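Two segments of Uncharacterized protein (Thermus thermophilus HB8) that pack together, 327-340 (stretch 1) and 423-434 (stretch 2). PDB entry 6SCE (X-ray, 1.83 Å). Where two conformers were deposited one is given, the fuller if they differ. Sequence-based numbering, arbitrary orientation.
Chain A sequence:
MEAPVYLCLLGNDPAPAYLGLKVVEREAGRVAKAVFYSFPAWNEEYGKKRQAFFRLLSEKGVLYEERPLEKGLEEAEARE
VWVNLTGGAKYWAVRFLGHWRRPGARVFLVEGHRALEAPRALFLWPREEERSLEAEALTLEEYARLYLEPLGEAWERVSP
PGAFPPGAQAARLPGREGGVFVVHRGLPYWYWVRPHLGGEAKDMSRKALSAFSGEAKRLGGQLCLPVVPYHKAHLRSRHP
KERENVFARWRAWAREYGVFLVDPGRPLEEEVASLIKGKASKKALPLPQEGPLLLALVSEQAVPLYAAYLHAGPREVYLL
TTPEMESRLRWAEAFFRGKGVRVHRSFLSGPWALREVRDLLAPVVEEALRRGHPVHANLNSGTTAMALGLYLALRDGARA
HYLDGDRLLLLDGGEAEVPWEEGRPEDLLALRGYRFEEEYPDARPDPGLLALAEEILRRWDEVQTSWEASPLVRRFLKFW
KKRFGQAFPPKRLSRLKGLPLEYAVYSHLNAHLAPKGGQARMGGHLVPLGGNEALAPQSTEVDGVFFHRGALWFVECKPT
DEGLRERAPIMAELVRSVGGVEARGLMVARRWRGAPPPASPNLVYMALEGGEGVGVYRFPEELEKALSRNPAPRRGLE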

# COMPACT_ATOMS: atom_id res chain seq x y z
N SER A 327 -0.03 15.17 -1.43
CA SER A 327 1.30 14.96 -0.81
C SER A 327 2.14 13.98 -1.63
O SER A 327 3.30 14.25 -1.94
CB SER A 327 1.17 14.41 0.61
OG SER A 327 0.51 15.34 1.43
N ARG A 328 1.55 12.85 -1.97
CA ARG A 328 2.30 11.86 -2.76
C ARG A 328 2.72 12.40 -4.12
O ARG A 328 3.81 12.09 -4.61
CB ARG A 328 1.52 10.56 -2.88
CG ARG A 328 1.24 9.90 -1.52
CD ARG A 328 2.54 9.45 -0.88
NE ARG A 328 3.19 8.45 -1.73
CZ ARG A 328 2.97 7.13 -1.65
NH1 ARG A 328 2.13 6.64 -0.73
NH2 ARG A 328 3.58 6.32 -2.51
N LEU A 329 1.86 13.20 -4.75
CA LEU A 329 2.20 13.80 -6.01
C LEU A 329 3.38 14.75 -5.82
O LEU A 329 4.32 14.76 -6.63
CB LEU A 329 1.01 14.54 -6.61
CG LEU A 329 1.21 15.26 -7.94
CD1 LEU A 329 1.56 14.27 -9.02
CD2 LEU A 329 -0.06 16.02 -8.32
N ARG A 330 3.32 15.55 -4.76
CA ARG A 330 4.41 16.51 -4.47
C ARG A 330 5.76 15.79 -4.34
O ARG A 330 6.78 16.20 -4.91
CB ARG A 330 4.09 17.28 -3.18
CG ARG A 330 5.14 18.28 -2.73
CD ARG A 330 4.72 18.91 -1.39
NE ARG A 330 5.67 19.93 -0.94
CZ ARG A 330 5.61 20.56 0.24
NH1 ARG A 330 4.65 20.28 1.12
NH2 ARG A 330 6.52 21.47 0.56
N TRP A 331 5.79 14.68 -3.61
CA TRP A 331 7.03 13.92 -3.39
C TRP A 331 7.52 13.24 -4.65
O TRP A 331 8.71 13.15 -4.89
CB TRP A 331 6.85 12.88 -2.28
CG TRP A 331 6.43 13.54 -1.01
CD1 TRP A 331 6.85 14.75 -0.55
CD2 TRP A 331 5.49 13.05 -0.05
NE1 TRP A 331 6.24 15.05 0.63
CE2 TRP A 331 5.40 14.02 0.97
CE3 TRP A 331 4.73 11.89 0.06
CZ2 TRP A 331 4.59 13.85 2.08
CZ3 TRP A 331 3.91 11.74 1.17
CH2 TRP A 331 3.85 12.71 2.15
N ALA A 332 6.57 12.77 -5.47
CA ALA A 332 6.94 12.16 -6.75
C ALA A 332 7.56 13.21 -7.67
O ALA A 332 8.59 12.96 -8.32
CB ALA A 332 5.74 11.52 -7.43
N GLU A 333 6.92 14.37 -7.75
CA GLU A 333 7.45 15.48 -8.54
C GLU A 333 8.88 15.83 -8.08
O GLU A 333 9.77 15.99 -8.91
CB GLU A 333 6.52 16.69 -8.45
CG GLU A 333 6.96 17.86 -9.29
CD GLU A 333 6.06 19.08 -9.14
OE1 GLU A 333 5.56 19.32 -8.03
OE2 GLU A 333 5.89 19.81 -10.13
N ALA A 334 9.10 15.92 -6.77
CA ALA A 334 10.41 16.30 -6.24
C ALA A 334 11.44 15.23 -6.60
O ALA A 334 12.58 15.52 -6.99
CB ALA A 334 10.34 16.49 -4.75
N PHE A 335 11.03 13.96 -6.50
CA PHE A 335 11.90 12.87 -6.84
C PHE A 335 12.36 12.93 -8.29
O PHE A 335 13.58 12.81 -8.58
CB PHE A 335 11.26 11.52 -6.57
CG PHE A 335 12.04 10.39 -7.14
CD1 PHE A 335 13.21 9.97 -6.52
CD2 PHE A 335 11.66 9.79 -8.34
CE1 PHE A 335 13.97 8.94 -7.06
CE2 PHE A 335 12.42 8.76 -8.88
CZ PHE A 335 13.57 8.34 -8.23
N PHE A 336 11.41 13.10 -9.20
CA PHE A 336 11.73 13.12 -10.62
C PHE A 336 12.53 14.37 -10.99
O PHE A 336 13.50 14.28 -11.72
CB PHE A 336 10.48 12.96 -11.48
CG PHE A 336 9.97 11.53 -11.55
CD1 PHE A 336 10.62 10.59 -12.33
CD2 PHE A 336 8.84 11.15 -10.86
CE1 PHE A 336 10.15 9.29 -12.42
CE2 PHE A 336 8.38 9.85 -10.93
CZ PHE A 336 9.04 8.92 -11.70
N ARG A 337 12.17 15.52 -10.43
CA ARG A 337 12.98 16.73 -10.66
C ARG A 337 14.41 16.57 -10.17
O ARG A 337 15.34 17.02 -10.84
CB ARG A 337 12.37 17.95 -9.98
CG ARG A 337 11.15 18.53 -10.67
CD ARG A 337 10.68 19.74 -9.87
NE ARG A 337 9.38 20.26 -10.27
CZ ARG A 337 9.18 21.16 -11.23
NH1 ARG A 337 10.21 21.64 -11.93
NH2 ARG A 337 7.96 21.58 -11.49
N GLY A 338 14.58 15.90 -9.03
CA GLY A 338 15.92 15.64 -8.48
C GLY A 338 16.77 14.76 -9.37
O GLY A 338 17.99 14.81 -9.32
N LYS A 339 16.12 13.94 -10.20
CA LYS A 339 16.80 13.06 -11.15
C LYS A 339 16.94 13.69 -12.53
O LYS A 339 17.26 12.99 -13.49
CB LYS A 339 16.04 11.72 -11.26
CG LYS A 339 16.02 10.90 -9.99
CD LYS A 339 17.45 10.58 -9.53
CE LYS A 339 17.51 9.43 -8.55
NZ LYS A 339 18.92 9.12 -8.20
N GLY A 340 16.68 14.99 -12.63
CA GLY A 340 16.84 15.73 -13.87
C GLY A 340 15.73 15.50 -14.89
O GLY A 340 15.91 15.78 -16.07
N GLY A 423 18.78 0.48 -8.54
CA GLY A 423 17.89 1.00 -7.51
C GLY A 423 18.65 1.36 -6.25
O GLY A 423 19.76 0.84 -5.99
N ARG A 424 18.08 2.28 -5.49
CA ARG A 424 18.67 2.68 -4.20
C ARG A 424 17.54 2.88 -3.20
O ARG A 424 16.55 3.56 -3.52
CB ARG A 424 19.46 3.97 -4.33
CG ARG A 424 20.50 3.97 -5.44
CD ARG A 424 21.11 5.35 -5.63
NE ARG A 424 21.59 5.53 -7.01
CZ ARG A 424 21.99 6.69 -7.54
NH1 ARG A 424 22.01 7.81 -6.82
NH2 ARG A 424 22.39 6.72 -8.81
N PRO A 425 17.69 2.32 -1.99
CA PRO A 425 16.61 2.45 -1.05
C PRO A 425 16.29 3.91 -0.69
O PRO A 425 15.15 4.23 -0.44
CB PRO A 425 17.08 1.65 0.18
CG PRO A 425 18.49 1.33 -0.03
CD PRO A 425 18.83 1.54 -1.46
N GLU A 426 17.29 4.78 -0.68
CA GLU A 426 17.07 6.17 -0.36
C GLU A 426 16.25 6.88 -1.46
O GLU A 426 15.51 7.82 -1.15
CB GLU A 426 18.38 6.91 -0.04
CG GLU A 426 19.42 6.92 -1.14
CD GLU A 426 20.29 5.67 -1.19
OE1 GLU A 426 19.98 4.62 -0.55
OE2 GLU A 426 21.31 5.72 -1.90
N ASP A 427 16.37 6.43 -2.71
CA ASP A 427 15.59 7.02 -3.82
C ASP A 427 14.15 6.58 -3.72
O ASP A 427 13.25 7.40 -3.83
CB ASP A 427 16.19 6.67 -5.19
CG ASP A 427 17.50 7.39 -5.45
OD1 ASP A 427 17.87 8.25 -4.66
OD2 ASP A 427 18.18 7.08 -6.44
N LEU A 428 13.92 5.29 -3.51
CA LEU A 428 12.57 4.83 -3.29
C LEU A 428 11.91 5.60 -2.14
O LEU A 428 10.76 6.07 -2.26
CB LEU A 428 12.53 3.33 -3.02
CG LEU A 428 11.17 2.75 -2.69
CD1 LEU A 428 10.19 2.99 -3.83
CD2 LEU A 428 11.35 1.27 -2.43
N LEU A 429 12.63 5.73 -1.03
CA LEU A 429 12.08 6.41 0.13
C LEU A 429 11.75 7.90 -0.14
O LEU A 429 10.73 8.39 0.36
CB LEU A 429 13.04 6.29 1.33
CG LEU A 429 13.00 4.96 2.08
CD1 LEU A 429 14.26 4.82 2.93
CD2 LEU A 429 11.77 4.82 2.95
N ALA A 430 12.59 8.58 -0.92
CA ALA A 430 12.32 9.94 -1.35
C ALA A 430 11.00 9.98 -2.13
O ALA A 430 10.10 10.79 -1.87
CB ALA A 430 13.47 10.45 -2.19
N LEU A 431 10.85 9.04 -3.06
CA LEU A 431 9.64 9.00 -3.88
C LEU A 431 8.42 8.84 -3.02
O LEU A 431 7.36 9.39 -3.29
CB LEU A 431 9.75 7.89 -4.93
CG LEU A 431 8.56 7.67 -5.85
CD1 LEU A 431 8.42 8.86 -6.77
CD2 LEU A 431 8.82 6.39 -6.64
N ARG A 432 8.58 8.06 -1.96
CA ARG A 432 7.54 7.81 -1.01
C ARG A 432 7.23 8.97 -0.09
O ARG A 432 6.19 8.98 0.51
CB ARG A 432 7.94 6.64 -0.14
CG ARG A 432 6.97 6.26 0.97
CD ARG A 432 5.60 5.89 0.42
NE ARG A 432 4.71 5.55 1.51
CZ ARG A 432 4.16 6.45 2.33
NH1 ARG A 432 4.35 7.76 2.15
NH2 ARG A 432 3.40 6.03 3.31
N GLY A 433 8.13 9.93 0.03
CA GLY A 433 7.92 11.05 0.95
C GLY A 433 8.85 11.13 2.15
O GLY A 433 8.51 11.78 3.14
N TYR A 434 10.00 10.47 2.09
CA TYR A 434 10.92 10.47 3.23
C TYR A 434 12.36 10.74 2.80
O TYR A 434 12.81 10.28 1.75
CB TYR A 434 10.88 9.12 3.94
CG TYR A 434 9.62 8.90 4.70
CD1 TYR A 434 8.47 8.50 4.04
CD2 TYR A 434 9.55 9.11 6.07
CE1 TYR A 434 7.28 8.32 4.72
CE2 TYR A 434 8.36 8.92 6.76
CZ TYR A 434 7.23 8.52 6.07
OH TYR A 434 6.03 8.31 6.72
O HOH W 1 4.90 9.54 -4.23
O HOH W 2 10.61 13.23 -3.07

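The helix of residues 327-338 and the shorter helix 425-432 approach to 8.0 Å between their axes and run in largely opposing directions, at 139°. The two stretches together bury 540 Å², both sides summed, and the contact changes character along stretch 1, from stacked arginines through an aromatic and aliphatic centre to a salt bridge just beyond the helix.

Near the start of stretch 1, Arg-328 folds its side chain through three successive m rotamers, which brings its guanidinium flat onto that of Arg-432. The planes are within 5° of each other and the centres 4.2 Å apart. Arg-328 NH1 and Arg-432 NE, like charges, come to 3.6 Å, but nitrogens of both groups are hydrogen-bonded elsewhere in the structure, so the stack does not have to satisfy them. Arg-328 also engages the second helix through water 1, which accepts from NE of Arg-328 at 3.2 Å and donates to O of Arg-328 at 2.8 Å and to O of Leu-431 at 2.6 Å.

Trp-331 points toward stretch 2 and lays its indole against the end of the second helix. There Gly-433 closes a Schellman motif, its positive phi of 113° terminating the helix, and its CA sits over one face of the indole, 3.7 Å from the centroid of the five-membered ring, in a CH-pi contact. Glycine is suited to this site on two counts: a CB would be jammed against the preceding carbonyl oxygen, and it would also lie 2.4 Å from Trp-331 CE3. The same CE3 atom is 3.3 Å from Arg-432 O, a carbonyl oxygen buried here without a hydrogen-bonding partner. The backbone of Trp-331 is tied across by water 2, which donates to O of Trp-331 at 2.6 Å and to O of Ala-430 at 2.8 Å.

The backbones are close at Ala-332, whose CA lies 5.1 Å from Leu-431 CA, little different from the 5.3 Å between Trp-331 CA and Gly-433 CA. The small methyl of Ala-332 accommodates the leucine: its CB meets Leu-431 CD1 at 3.8 Å. Phe-335, directed toward stretch 2 with chi1 in t, extends the apolar centre. Its CD2 reaches Leu-431 CD1 at 3.7 Å, Leu-431 CB lies over one face of the ring, and CE1 packs 3.7 Å from Asp-427 CB. Phe-336 adds a looser contact, CE2 to Leu-431 CD1 at 4.3 Å. Leu-431 has 97 Å² covered by stretch 1.

Past the helix, Lys-339 points toward stretch 2 and carries its ammonium to Asp-427, where NZ donates to OD2 at 2.8 Å in a salt bridge, the one direct hydrogen bond across the contact. The long, flexible lysine suits this more open margin. Its NZ also lies over one face of the Arg-424 guanidinium, 3.6 Å from NH1; the carboxylate of Asp-427 offsets this proximity of like charges, as its OD2 is 3.8 Å from Arg-424 NE in a long, purely electrostatic salt bridge.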